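PDB 5YKR: probable aminotransferase from Pseudomonas aeruginosa, which belongs to the class-III aminotransferase family of pyridoxal phosphate-dependent enzymes and carries its cofactor covalently bound to a lysine. Local coordinates for residues A[224-228]-A[229-233]; A[239-242]-A[243-247]; A[247-251]-A[252-256]. All coordinates share one frame; numbering follows the deposited sequence.

Contact 1: residues A[224-228]-A[229-233]; sequences LTEPF and MTNVG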
ATOM      1  N   LEU A 224     -15.089  -8.452 -10.536  1.00  9.17           N
ATOM      2  CA  LEU A 224     -14.292  -7.232 -10.336  1.00  9.07           C
ATOM      3  C   LEU A 224     -14.122  -6.567 -11.703  1.00  9.43           C
ATOM      4  O   LEU A 224     -13.614  -7.225 -12.660  1.00  9.73           O
ATOM      5  CB  LEU A 224     -12.903  -7.541  -9.752  1.00 10.10           C
ATOM      6  CG  LEU A 224     -11.886  -6.407  -9.635  1.00  9.92           C
ATOM      7  CD1 LEU A 224     -12.424  -5.243  -8.791  1.00 10.67           C
ATOM      8  CD2 LEU A 224     -10.617  -6.909  -9.048  1.00 10.87           C
ATOM      9  N   THR A 225     -14.512  -5.297 -11.829  1.00  9.52           N
ATOM     10  CA  THR A 225     -14.412  -4.619 -13.127  1.00  9.60           C
ATOM     11  C   THR A 225     -14.380  -3.103 -12.983  1.00  9.62           C
ATOM     12  O   THR A 225     -15.033  -2.544 -12.087  1.00  9.73           O
ATOM     13  CB  THR A 225     -15.565  -5.013 -14.060  1.00 11.07           C
ATOM     14  OG1 THR A 225     -15.335  -4.514 -15.400  1.00 11.63           O
ATOM     15  CG2 THR A 225     -16.935  -4.561 -13.544  1.00 11.83           C
ATOM     16  N   GLU A 226     -13.687  -2.435 -13.899  1.00  9.21           N
ATOM     17  CA  GLU A 226     -13.976  -1.024 -14.158  1.00  9.27           C
ATOM     18  C   GLU A 226     -15.347  -0.959 -14.832  1.00  9.98           C
ATOM     19  O   GLU A 226     -15.741  -1.877 -15.561  1.00 11.22           O
ATOM     20  CB  GLU A 226     -12.944  -0.395 -15.064  1.00 10.88           C
ATOM     21  CG  GLU A 226     -11.543  -0.302 -14.478  1.00  9.69           C
ATOM     22  CD  GLU A 226     -10.671   0.486 -15.430  1.00  9.93           C
ATOM     23  OE1 GLU A 226     -10.120  -0.137 -16.408  1.00 10.50           O
ATOM     24  OE2 GLU A 226     -10.554   1.722 -15.265  1.00 11.18           O
ATOM     25  N   PRO A 227     -16.076   0.148 -14.656  1.00 10.73           N
ATOM     26  CA  PRO A 227     -17.347   0.283 -15.393  1.00 11.35           C
ATOM     27  C   PRO A 227     -17.189   0.636 -16.868  1.00 10.85           C
ATOM     28  O   PRO A 227     -18.143   0.545 -17.648  1.00 13.00           O
ATOM     29  CB  PRO A 227     -18.067   1.382 -14.599  1.00 11.10           C
ATOM     30  CG  PRO A 227     -16.961   2.244 -14.068  1.00 11.62           C
ATOM     31  CD  PRO A 227     -15.806   1.323 -13.789  1.00 10.91           C
ATOM     32  N   PHE A 228     -15.974   1.052 -17.214  1.00 11.00           N
ATOM     33  CA  PHE A 228     -15.586   1.476 -18.563  1.00 11.01           C
ATOM     34  C   PHE A 228     -14.092   1.189 -18.553  1.00 11.15           C
ATOM     35  O   PHE A 228     -13.400   1.687 -17.655  1.00 10.84           O
ATOM     36  CB  PHE A 228     -15.974   2.962 -18.669  1.00 12.74           C
ATOM     37  CG  PHE A 228     -15.805   3.594 -20.016  1.00 14.22           C
ATOM     38  CD1 PHE A 228     -14.576   3.756 -20.613  1.00 19.46           C
ATOM     39  CD2 PHE A 228     -16.920   4.161 -20.622  1.00 14.02           C
ATOM     40  CE1 PHE A 228     -14.472   4.381 -21.844  1.00 22.32           C
ATOM     41  CE2 PHE A 228     -16.844   4.772 -21.849  1.00 15.36           C
ATOM     42  CZ  PHE A 228     -15.611   4.889 -22.445  1.00 20.23           C
ATOM     43  N   MET A 229     -13.609   0.276 -19.411  1.00 12.24           N
ATOM     44  CA  MET A 229     -12.213  -0.136 -19.259  1.00 11.72           C
ATOM     45  C   MET A 229     -11.293   0.999 -19.704  1.00 12.43           C
ATOM     46  O   MET A 229     -11.566   1.670 -20.711  1.00 11.97           O
ATOM     47  CB  MET A 229     -11.903  -1.424 -20.028  1.00 11.55           C
ATOM     48  CG  MET A 229     -12.847  -2.541 -19.702  1.00 12.10           C
ATOM     49  SD  MET A 229     -12.466  -4.117 -20.544  1.00 12.67           S
ATOM     50  CE  MET A 229     -10.914  -4.597 -19.767  1.00 13.08           C
ATOM     51  N   THR A 230     -10.205   1.205 -18.987  1.00 11.23           N
ATOM     52  CA  THR A 230      -9.275   2.304 -19.261  1.00 11.39           C
ATOM     53  C   THR A 230      -7.835   1.902 -19.337  1.00 11.53           C
ATOM     54  O   THR A 230      -6.975   2.745 -19.562  1.00 13.45           O
ATOM     55  CB  THR A 230      -9.384   3.419 -18.199  1.00 11.08           C
ATOM     56  OG1 THR A 230      -8.925   2.924 -16.941  1.00 11.29           O
ATOM     57  CG2 THR A 230     -10.825   3.938 -18.095  1.00 12.78           C
ATOM     58  N   ASN A 231      -7.551   0.610 -19.201  1.00 11.91           N
ATOM     59  CA  ASN A 231      -6.174   0.145 -19.106  1.00 12.84           C
ATOM     60  C   ASN A 231      -5.737  -0.746 -20.266  1.00 14.80           C
ATOM     61  O   ASN A 231      -4.792  -1.524 -20.134  1.00 16.57           O
ATOM     62  CB  ASN A 231      -5.962  -0.482 -17.734  1.00 13.36           C
ATOM     63  CG  ASN A 231      -6.006   0.529 -16.596  1.00 13.61           C
ATOM     64  OD1 ASN A 231      -6.837   0.430 -15.607  1.00 18.65           O
ATOM     65  ND2 ASN A 231      -5.092   1.435 -16.663  1.00 15.51           N
ATOM     66  N   VAL A 232      -6.417  -0.576 -21.404  1.00 14.09           N
ATOM     67  CA  VAL A 232      -6.025  -1.210 -22.675  1.00 14.78           C
ATOM     68  C   VAL A 232      -6.471  -0.297 -23.804  1.00 15.37           C
ATOM     69  O   VAL A 232      -7.188  -0.698 -24.735  1.00 17.83           O
ATOM     70  CB  VAL A 232      -6.570  -2.675 -22.747  1.00 13.89           C
ATOM     71  CG1 VAL A 232      -8.106  -2.720 -22.707  1.00 14.79           C
ATOM     72  CG2 VAL A 232      -5.985  -3.397 -23.925  1.00 15.51           C
ATOM     73  N   GLY A 233      -6.162   0.988 -23.659  1.00 14.64           N
ATOM     74  CA  GLY A 233      -7.029   1.969 -24.272  1.00 14.94           C
ATOM     75  C   GLY A 233      -8.394   1.943 -23.582  1.00 13.96           C
ATOM     76  O   GLY A 233      -8.574   1.280 -22.537  1.00 14.34           O
TER

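Contact 2: residues A[239-242]-A[243-247]; sequences EGFH and AGLRE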
ATOM      1  N   GLU A 239     -24.341  -0.959 -25.105  1.00 20.60           N
ATOM      2  CA  GLU A 239     -25.726  -0.725 -24.713  1.00 20.49           C
ATOM      3  C   GLU A 239     -26.276  -1.975 -24.026  1.00 20.25           C
ATOM      4  O   GLU A 239     -26.179  -3.105 -24.557  1.00 20.85           O
ATOM      5  CB  GLU A 239     -26.554  -0.361 -25.954  1.00 24.12           C
ATOM      6  CG  GLU A 239     -27.993  -0.083 -25.647  1.00 26.82           C
ATOM      7  CD  GLU A 239     -28.189   1.151 -24.803  1.00 30.10           C
ATOM      8  OE1 GLU A 239     -27.332   2.071 -24.831  1.00 32.31           O
ATOM      9  OE2 GLU A 239     -29.236   1.197 -24.124  1.00 38.62           O
ATOM     10  N   GLY A 240     -26.863  -1.790 -22.870  1.00 19.44           N
ATOM     11  CA  GLY A 240     -27.442  -2.915 -22.113  1.00 19.20           C
ATOM     12  C   GLY A 240     -26.466  -3.713 -21.253  1.00 17.32           C
ATOM     13  O   GLY A 240     -26.890  -4.576 -20.479  1.00 19.93           O
ATOM     14  N   PHE A 241     -25.161  -3.455 -21.375  1.00 18.21           N
ATOM     15  CA  PHE A 241     -24.182  -4.329 -20.668  1.00 15.31           C
ATOM     16  C   PHE A 241     -24.292  -4.196 -19.157  1.00 15.09           C
ATOM     17  O   PHE A 241     -24.399  -5.183 -18.424  1.00 15.64           O
ATOM     18  CB  PHE A 241     -22.754  -4.072 -21.124  1.00 15.64           C
ATOM     19  CG  PHE A 241     -21.742  -4.878 -20.365  1.00 14.99           C
ATOM     20  CD1 PHE A 241     -21.661  -6.232 -20.550  1.00 16.02           C
ATOM     21  CD2 PHE A 241     -20.888  -4.283 -19.442  1.00 14.80           C
ATOM     22  CE1 PHE A 241     -20.760  -7.003 -19.825  1.00 16.21           C
ATOM     23  CE2 PHE A 241     -19.983  -5.046 -18.724  1.00 16.35           C
ATOM     24  CZ  PHE A 241     -19.918  -6.419 -18.924  1.00 16.32           C
ATOM     25  N   HIS A 242     -24.294  -2.953 -18.676  1.00 14.82           N
ATOM     26  CA  HIS A 242     -24.420  -2.773 -17.219  1.00 15.08           C
ATOM     27  C   HIS A 242     -25.700  -3.344 -16.612  1.00 15.52           C
ATOM     28  O   HIS A 242     -25.669  -3.908 -15.537  1.00 15.53           O
ATOM     29  CB  HIS A 242     -24.171  -1.307 -16.806  1.00 14.72           C
ATOM     30  CG  HIS A 242     -22.725  -1.020 -16.622  1.00 14.22           C
ATOM     31  ND1 HIS A 242     -21.965  -1.694 -15.671  1.00 14.96           N
ATOM     32  CD2 HIS A 242     -21.857  -0.274 -17.355  1.00 14.54           C
ATOM     33  CE1 HIS A 242     -20.699  -1.320 -15.799  1.00 14.78           C
ATOM     34  NE2 HIS A 242     -20.602  -0.464 -16.805  1.00 14.74           N
ATOM     35  N   ALA A 243     -26.815  -3.202 -17.327  1.00 16.82           N
ATOM     36  CA  ALA A 243     -28.053  -3.766 -16.850  1.00 18.28           C
ATOM     37  C   ALA A 243     -27.954  -5.287 -16.767  1.00 17.32           C
ATOM     38  O   ALA A 243     -28.366  -5.874 -15.784  1.00 18.37           O
ATOM     39  CB  ALA A 243     -29.197  -3.350 -17.749  1.00 20.69           C
ATOM     40  N   GLY A 244     -27.337  -5.905 -17.768  1.00 18.14           N
ATOM     41  CA  GLY A 244     -27.147  -7.361 -17.784  1.00 17.89           C
ATOM     42  C   GLY A 244     -26.180  -7.846 -16.731  1.00 16.62           C
ATOM     43  O   GLY A 244     -26.386  -8.847 -16.073  1.00 16.76           O
ATOM     44  N   LEU A 245     -25.081  -7.105 -16.580  1.00 15.60           N
ATOM     45  CA  LEU A 245     -24.098  -7.394 -15.558  1.00 15.05           C
ATOM     46  C   LEU A 245     -24.739  -7.363 -14.177  1.00 14.68           C
ATOM     47  O   LEU A 245     -24.492  -8.231 -13.333  1.00 14.29           O
ATOM     48  CB  LEU A 245     -22.930  -6.404 -15.684  1.00 15.14           C
ATOM     49  CG  LEU A 245     -21.870  -6.423 -14.553  1.00 14.02           C
ATOM     50  CD1 LEU A 245     -21.192  -7.783 -14.465  1.00 14.55           C
ATOM     51  CD2 LEU A 245     -20.851  -5.333 -14.854  1.00 14.22           C
ATOM     52  N   ARG A 246     -25.525  -6.328 -13.922  1.00 14.91           N
ATOM     53  CA  ARG A 246     -26.163  -6.205 -12.615  1.00 14.95           C
ATOM     54  C   ARG A 246     -27.175  -7.325 -12.398  1.00 14.49           C
ATOM     55  O   ARG A 246     -27.257  -7.866 -11.313  1.00 16.00           O
ATOM     56  CB  ARG A 246     -26.792  -4.822 -12.455  1.00 14.93           C
ATOM     57  CG  ARG A 246     -27.565  -4.607 -11.186  1.00 15.46           C
ATOM     58  CD  ARG A 246     -26.686  -4.525  -9.940  1.00 16.05           C
ATOM     59  NE  ARG A 246     -26.160  -5.833  -9.523  1.00 14.37           N
ATOM     60  CZ  ARG A 246     -25.570  -6.068  -8.357  1.00 14.64           C
ATOM     61  NH1 ARG A 246     -25.353  -5.069  -7.502  1.00 15.18           N
ATOM     62  NH2 ARG A 246     -25.186  -7.294  -8.037  1.00 15.54           N
ATOM     63  N   GLU A 247     -27.975  -7.621 -13.432  1.00 16.40           N
ATOM     64  CA  GLU A 247     -28.977  -8.661 -13.318  1.00 19.66           C
ATOM     65  C   GLU A 247     -28.357 -10.048 -13.070  1.00 17.99           C
ATOM     66  O   GLU A 247     -28.815 -10.786 -12.191  1.00 19.56           O
ATOM     67  CB  GLU A 247     -29.948  -8.622 -14.503  1.00 22.36           C
ATOM     68  CG  GLU A 247     -31.172  -9.547 -14.350  1.00 26.86           C
ATOM     69  CD  GLU A 247     -30.907 -11.023 -14.682  1.00 32.86           C
ATOM     70  OE1 GLU A 247     -30.016 -11.328 -15.531  1.00 33.46           O
ATOM     71  OE2 GLU A 247     -31.566 -11.904 -14.102  1.00 39.54           O
TER

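Contact 3: residues A[247-251]-A[252-256]; sequences ELTRR and HDVAL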
ATOM      1  N   GLU A 247     -27.975  -7.621 -13.432  1.00 16.40           N
ATOM      2  CA  GLU A 247     -28.977  -8.661 -13.318  1.00 19.66           C
ATOM      3  C   GLU A 247     -28.357 -10.048 -13.070  1.00 17.99           C
ATOM      4  O   GLU A 247     -28.815 -10.786 -12.191  1.00 19.56           O
ATOM      5  CB  GLU A 247     -29.948  -8.622 -14.503  1.00 22.36           C
ATOM      6  CG  GLU A 247     -31.172  -9.547 -14.350  1.00 26.86           C
ATOM      7  CD  GLU A 247     -30.907 -11.023 -14.682  1.00 32.86           C
ATOM      8  OE1 GLU A 247     -30.016 -11.328 -15.531  1.00 33.46           O
ATOM      9  OE2 GLU A 247     -31.566 -11.904 -14.102  1.00 39.54           O
ATOM     10  N   LEU A 248     -27.330 -10.406 -13.858  1.00 16.91           N
ATOM     11  CA  LEU A 248     -26.691 -11.719 -13.718  1.00 17.71           C
ATOM     12  C   LEU A 248     -26.053 -11.906 -12.343  1.00 16.40           C
ATOM     13  O   LEU A 248     -26.157 -12.965 -11.756  1.00 16.29           O
ATOM     14  CB  LEU A 248     -25.624 -11.896 -14.809  1.00 17.78           C
ATOM     15  CG  LEU A 248     -26.130 -12.215 -16.236  1.00 21.16           C
ATOM     16  CD1 LEU A 248     -25.017 -12.182 -17.227  1.00 24.21           C
ATOM     17  CD2 LEU A 248     -26.743 -13.551 -16.247  1.00 26.94           C
ATOM     18  N   THR A 249     -25.357 -10.862 -11.862  1.00 14.82           N
ATOM     19  CA  THR A 249     -24.736 -11.001 -10.580  1.00 14.71           C
ATOM     20  C   THR A 249     -25.784 -11.107  -9.463  1.00 14.82           C
ATOM     21  O   THR A 249     -25.625 -11.898  -8.531  1.00 17.46           O
ATOM     22  CB  THR A 249     -23.718  -9.862 -10.303  1.00 13.93           C
ATOM     23  OG1 THR A 249     -24.319  -8.578 -10.495  1.00 14.35           O
ATOM     24  CG2 THR A 249     -22.452 -10.001 -11.170  1.00 14.36           C
ATOM     25  N   ARG A 250     -26.895 -10.364  -9.576  1.00 17.15           N
ATOM     26  CA  ARG A 250     -27.985 -10.557  -8.609  1.00 19.77           C
ATOM     27  C   ARG A 250     -28.539 -11.971  -8.625  1.00 19.94           C
ATOM     28  O   ARG A 250     -28.684 -12.608  -7.556  1.00 20.52           O
ATOM     29  CB  ARG A 250     -29.095  -9.567  -8.846  1.00 21.62           C
ATOM     30  CG  ARG A 250     -28.724  -8.274  -8.205  1.00 24.74           C
ATOM     31  CD  ARG A 250     -29.653  -7.195  -8.625  1.00 28.06           C
ATOM     32  NE  ARG A 250     -29.366  -5.982  -7.892  1.00 27.99           N
ATOM     33  CZ  ARG A 250     -29.805  -4.785  -8.264  1.00 32.87           C
ATOM     34  NH1 ARG A 250     -30.522  -4.626  -9.390  1.00 29.26           N
ATOM     35  NH2 ARG A 250     -29.484  -3.711  -7.534  1.00 35.67           N
ATOM     36  N   ARG A 251     -28.775 -12.483  -9.829  1.00 18.65           N
ATOM     37  CA  ARG A 251     -29.432 -13.778  -9.975  1.00 20.69           C
ATOM     38  C   ARG A 251     -28.580 -14.899  -9.403  1.00 21.56           C
ATOM     39  O   ARG A 251     -29.081 -15.819  -8.765  1.00 26.72           O
ATOM     40  CB  ARG A 251     -29.772 -13.997 -11.434  1.00 22.92           C
ATOM     41  CG  ARG A 251     -30.457 -15.344 -11.690  1.00 25.62           C
ATOM     42  CD  ARG A 251     -31.355 -15.360 -12.885  1.00 29.00           C
ATOM     43  NE  ARG A 251     -30.839 -14.632 -14.033  1.00 27.97           N
ATOM     44  CZ  ARG A 251     -30.021 -15.089 -14.969  1.00 31.79           C
ATOM     45  NH1 ARG A 251     -29.557 -16.343 -14.959  1.00 33.26           N
ATOM     46  NH2 ARG A 251     -29.683 -14.264 -15.946  1.00 34.48           N
ATOM     47  N   HIS A 252     -27.265 -14.752  -9.551  1.00 17.56           N
ATOM     48  CA  HIS A 252     -26.317 -15.757  -9.061  1.00 18.05           C
ATOM     49  C   HIS A 252     -25.732 -15.434  -7.667  1.00 18.28           C
ATOM     50  O   HIS A 252     -24.853 -16.174  -7.173  1.00 17.56           O
ATOM     51  CB  HIS A 252     -25.186 -15.947 -10.088  1.00 17.70           C
ATOM     52  CG  HIS A 252     -25.610 -16.596 -11.347  1.00 19.13           C
ATOM     53  ND1 HIS A 252     -25.977 -15.898 -12.469  1.00 22.27           N
ATOM     54  CD2 HIS A 252     -25.743 -17.897 -11.644  1.00 19.06           C
ATOM     55  CE1 HIS A 252     -26.323 -16.759 -13.412  1.00 21.55           C
ATOM     56  NE2 HIS A 252     -26.177 -17.969 -12.937  1.00 21.15           N
ATOM     57  N   ASP A 253     -26.229 -14.368  -7.019  1.00 17.68           N
ATOM     58  CA  ASP A 253     -25.756 -13.918  -5.696  1.00 17.45           C
ATOM     59  C   ASP A 253     -24.225 -13.800  -5.700  1.00 15.81           C
ATOM     60  O   ASP A 253     -23.510 -14.337  -4.837  1.00 15.98           O
ATOM     61  CB  ASP A 253     -26.199 -14.873  -4.609  1.00 18.88           C
ATOM     62  CG  ASP A 253     -25.893 -14.395  -3.214  1.00 20.56           C
ATOM     63  OD1 ASP A 253     -26.066 -13.210  -2.970  1.00 24.33           O
ATOM     64  OD2 ASP A 253     -25.453 -15.202  -2.383  1.00 23.03           O
ATOM     65  N   VAL A 254     -23.765 -13.070  -6.715  1.00 13.64           N
ATOM     66  CA  VAL A 254     -22.357 -12.781  -6.919  1.00 13.36           C
ATOM     67  C   VAL A 254     -22.124 -11.272  -6.670  1.00 12.82           C
ATOM     68  O   VAL A 254     -22.843 -10.457  -7.207  1.00 13.67           O
ATOM     69  CB  VAL A 254     -21.898 -13.157  -8.334  1.00 14.12           C
ATOM     70  CG1 VAL A 254     -20.505 -12.626  -8.619  1.00 13.58           C
ATOM     71  CG2 VAL A 254     -21.959 -14.690  -8.515  1.00 14.79           C
ATOM     72  N   ALA A 255     -21.121 -10.926  -5.852  1.00 11.96           N
ATOM     73  CA  ALA A 255     -20.804  -9.517  -5.601  1.00 11.77           C
ATOM     74  C   ALA A 255     -20.328  -8.819  -6.851  1.00 11.23           C
ATOM     75  O   ALA A 255     -19.468  -9.353  -7.554  1.00 12.45           O
ATOM     76  CB  ALA A 255     -19.771  -9.398  -4.494  1.00 13.81           C
ATOM     77  N   LEU A 256     -20.802  -7.595  -7.068  1.00 10.47           N
ATOM     78  CA  LEU A 256     -20.369  -6.768  -8.182  1.00 10.58           C
ATOM     79  C   LEU A 256     -19.483  -5.648  -7.604  1.00  9.39           C
ATOM     80  O   LEU A 256     -19.982  -4.768  -6.859  1.00 10.15           O
ATOM     81  CB  LEU A 256     -21.573  -6.152  -8.912  1.00 11.90           C
ATOM     82  CG  LEU A 256     -21.252  -5.216 -10.060  1.00 12.10           C
ATOM     83  CD1 LEU A 256     -20.394  -5.887 -11.096  1.00 12.76           C
ATOM     84  CD2 LEU A 256     -22.563  -4.651 -10.638  1.00 13.71           C
TER

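Contact 1: residues A[224-228]-A[229-233]
In the loop that leaves the C-terminal end of strand 220-225, beside the cofactor site, the carboxylate of Glu226 reaches forward to Thr230. It takes two hydrogen bonds there, one to each oxygen. Thr230 OG1 donates to Glu226 OE2 at 2.6 Å, on the syn lone pair. Thr230 N donates to Glu226 OE1 at 2.9 Å, arriving from above the carboxylate plane. The two side chains meet at about a right angle. Glu226 has CG anti to its carbonyl carbon (chi1 -65°) and an extended chain beyond it, which carries the carboxylate past Pro227 and Phe228 to the backbone of Thr230. The carboxylate thus bridges a turn of the loop. The loop follows the C-terminal end of a parallel strand of the central sheet, where fold type I enzymes keep the cofactor. Asn231 OD1 lies 3.4 Å from Glu226 OE1, both of them acceptors. The same OD1 has a weak hydrogen bond with O3 of the modified residue LLP at position 286. Thr230 OG1 is also hydrogen-bonded with His262 ND1. On the other branch of Thr230, CG2 rests 3.4 Å from Phe228 O.

Contact 2: residues A[239-242]-A[243-247]
Ala243 lies in the first turn of helix 241-251, and Ala243 CB sits 3.8 Å from Gly240 O, the carbonyl of the N-cap residue. Gly240 has a positive phi (83°), a backbone shape that suits glycine. Gly244 follows, and Gly244 N donates to Gly240 O at 3.1 Å, the first i to i+4 bond of the helix. Leu245 carries the side-chain packing. Leu245 N bonds to Phe241 O at 2.7 Å, nearly straight. Its CB lies over one face of the Phe241 ring, and Leu245 CD2 touches Phe241 CE2 at 4.0 Å. The same methyl meets the next ring, with Leu245 CD2 3.9 Å from His242 ND1. Leu245 and His242 run side by side and point the same way. With CG anti to the backbone N (chi1 172°), the Leu245 chain turns toward these two side chains, and CD2 touches one ring on each of two flanks. His242 NE2 hydrogen bonds to Pro227 O. Arg246 N closes the next turn on His242 O at 2.9 Å. The Arg246 chain bends away, NH2 to a salt bridge with Asp280 and NH1 to a hydrogen bond with Glu278 O. Glu247 N bonds to Ala243 O. Phe241 and Leu245 face helix 208-215 through Leu208 and Leu211, while Leu245 and Arg246 also rest on Leu256 of strand 255-259.

Contact 3: residues A[247-251]-A[252-256]
His252 folds its ring back over the last turn of helix 241-251 and meets the carbonyl of Leu248 with its edge. The helix ends here in a Schellman motif. His252 ND1 donates to Leu248 O at 3.0 Å, and the acceptor lies close to the ring plane, which restrains the ring's rotation. The backbone N of His252 donates to the same oxygen. His252 CG lies beside that N (chi1 -69°), which lets the two donors share Leu248 O. They come from opposite faces of the carbonyl plane, so one oxygen holds both the ring and the backbone N. Asp253 is the C-prime residue of the motif, with positive phi (50°). Val254 N gives a nearly straight bond to Thr249 O at 2.9 Å, and Asp253 N bonds to Arg250 O at 3.1 Å from above the carbonyl plane. The chain then turns into strand 255-259 of the beta-alpha-beta unit. Thr249 packs against this exit. Thr249 CG2 meets Val254 CG1 at 4.1 Å, the two side chains crossing at about a right angle. Thr249 OG1 faces Leu256 CB but is hydrogen-bonded with Leu245 O and Arg246 NH2. Leu248 and His252 both rest on helix 208-215. Arg251 runs beside His252, and Arg251 NH1 approaches His252 CE1 to 3.6 Å, while its salt bridge is with Glu212. The other two guanidinium nitrogens grip Glu247 side-on, each carboxylate oxygen accepting on its syn lone pair: Arg251 NH2 to Glu247 OE1 at 3.0 Å, and Arg251 NE to Glu247 OE2 at 2.8 Å, nearly straight (173°) and in the guanidinium plane.

The three contacts follow the beta-alpha-beta unit of strand 220-225, helix 241-251 and strand 255-259 in series. Contact 1 is at the end of the first strand, contact 2 at the start of the helix and contact 3 at its end. Contacts 1 and 2 have centres about 15 Å apart and touch through a probable hydrogen bond of 2.8 Å between Pro227 O and His242 NE2, and where Thr225 CG2 packs on Leu245 CD2. Contacts 2 and 3 share Glu247, and Leu245 CG lies 3.8 Å from Leu256 CD1. Contact 3 is about 19 Å from contact 1, centre to centre. Contact 1 borders the cofactor, through the weak hydrogen bond of Asn231 OD1 with O3 of the LLP at position 286.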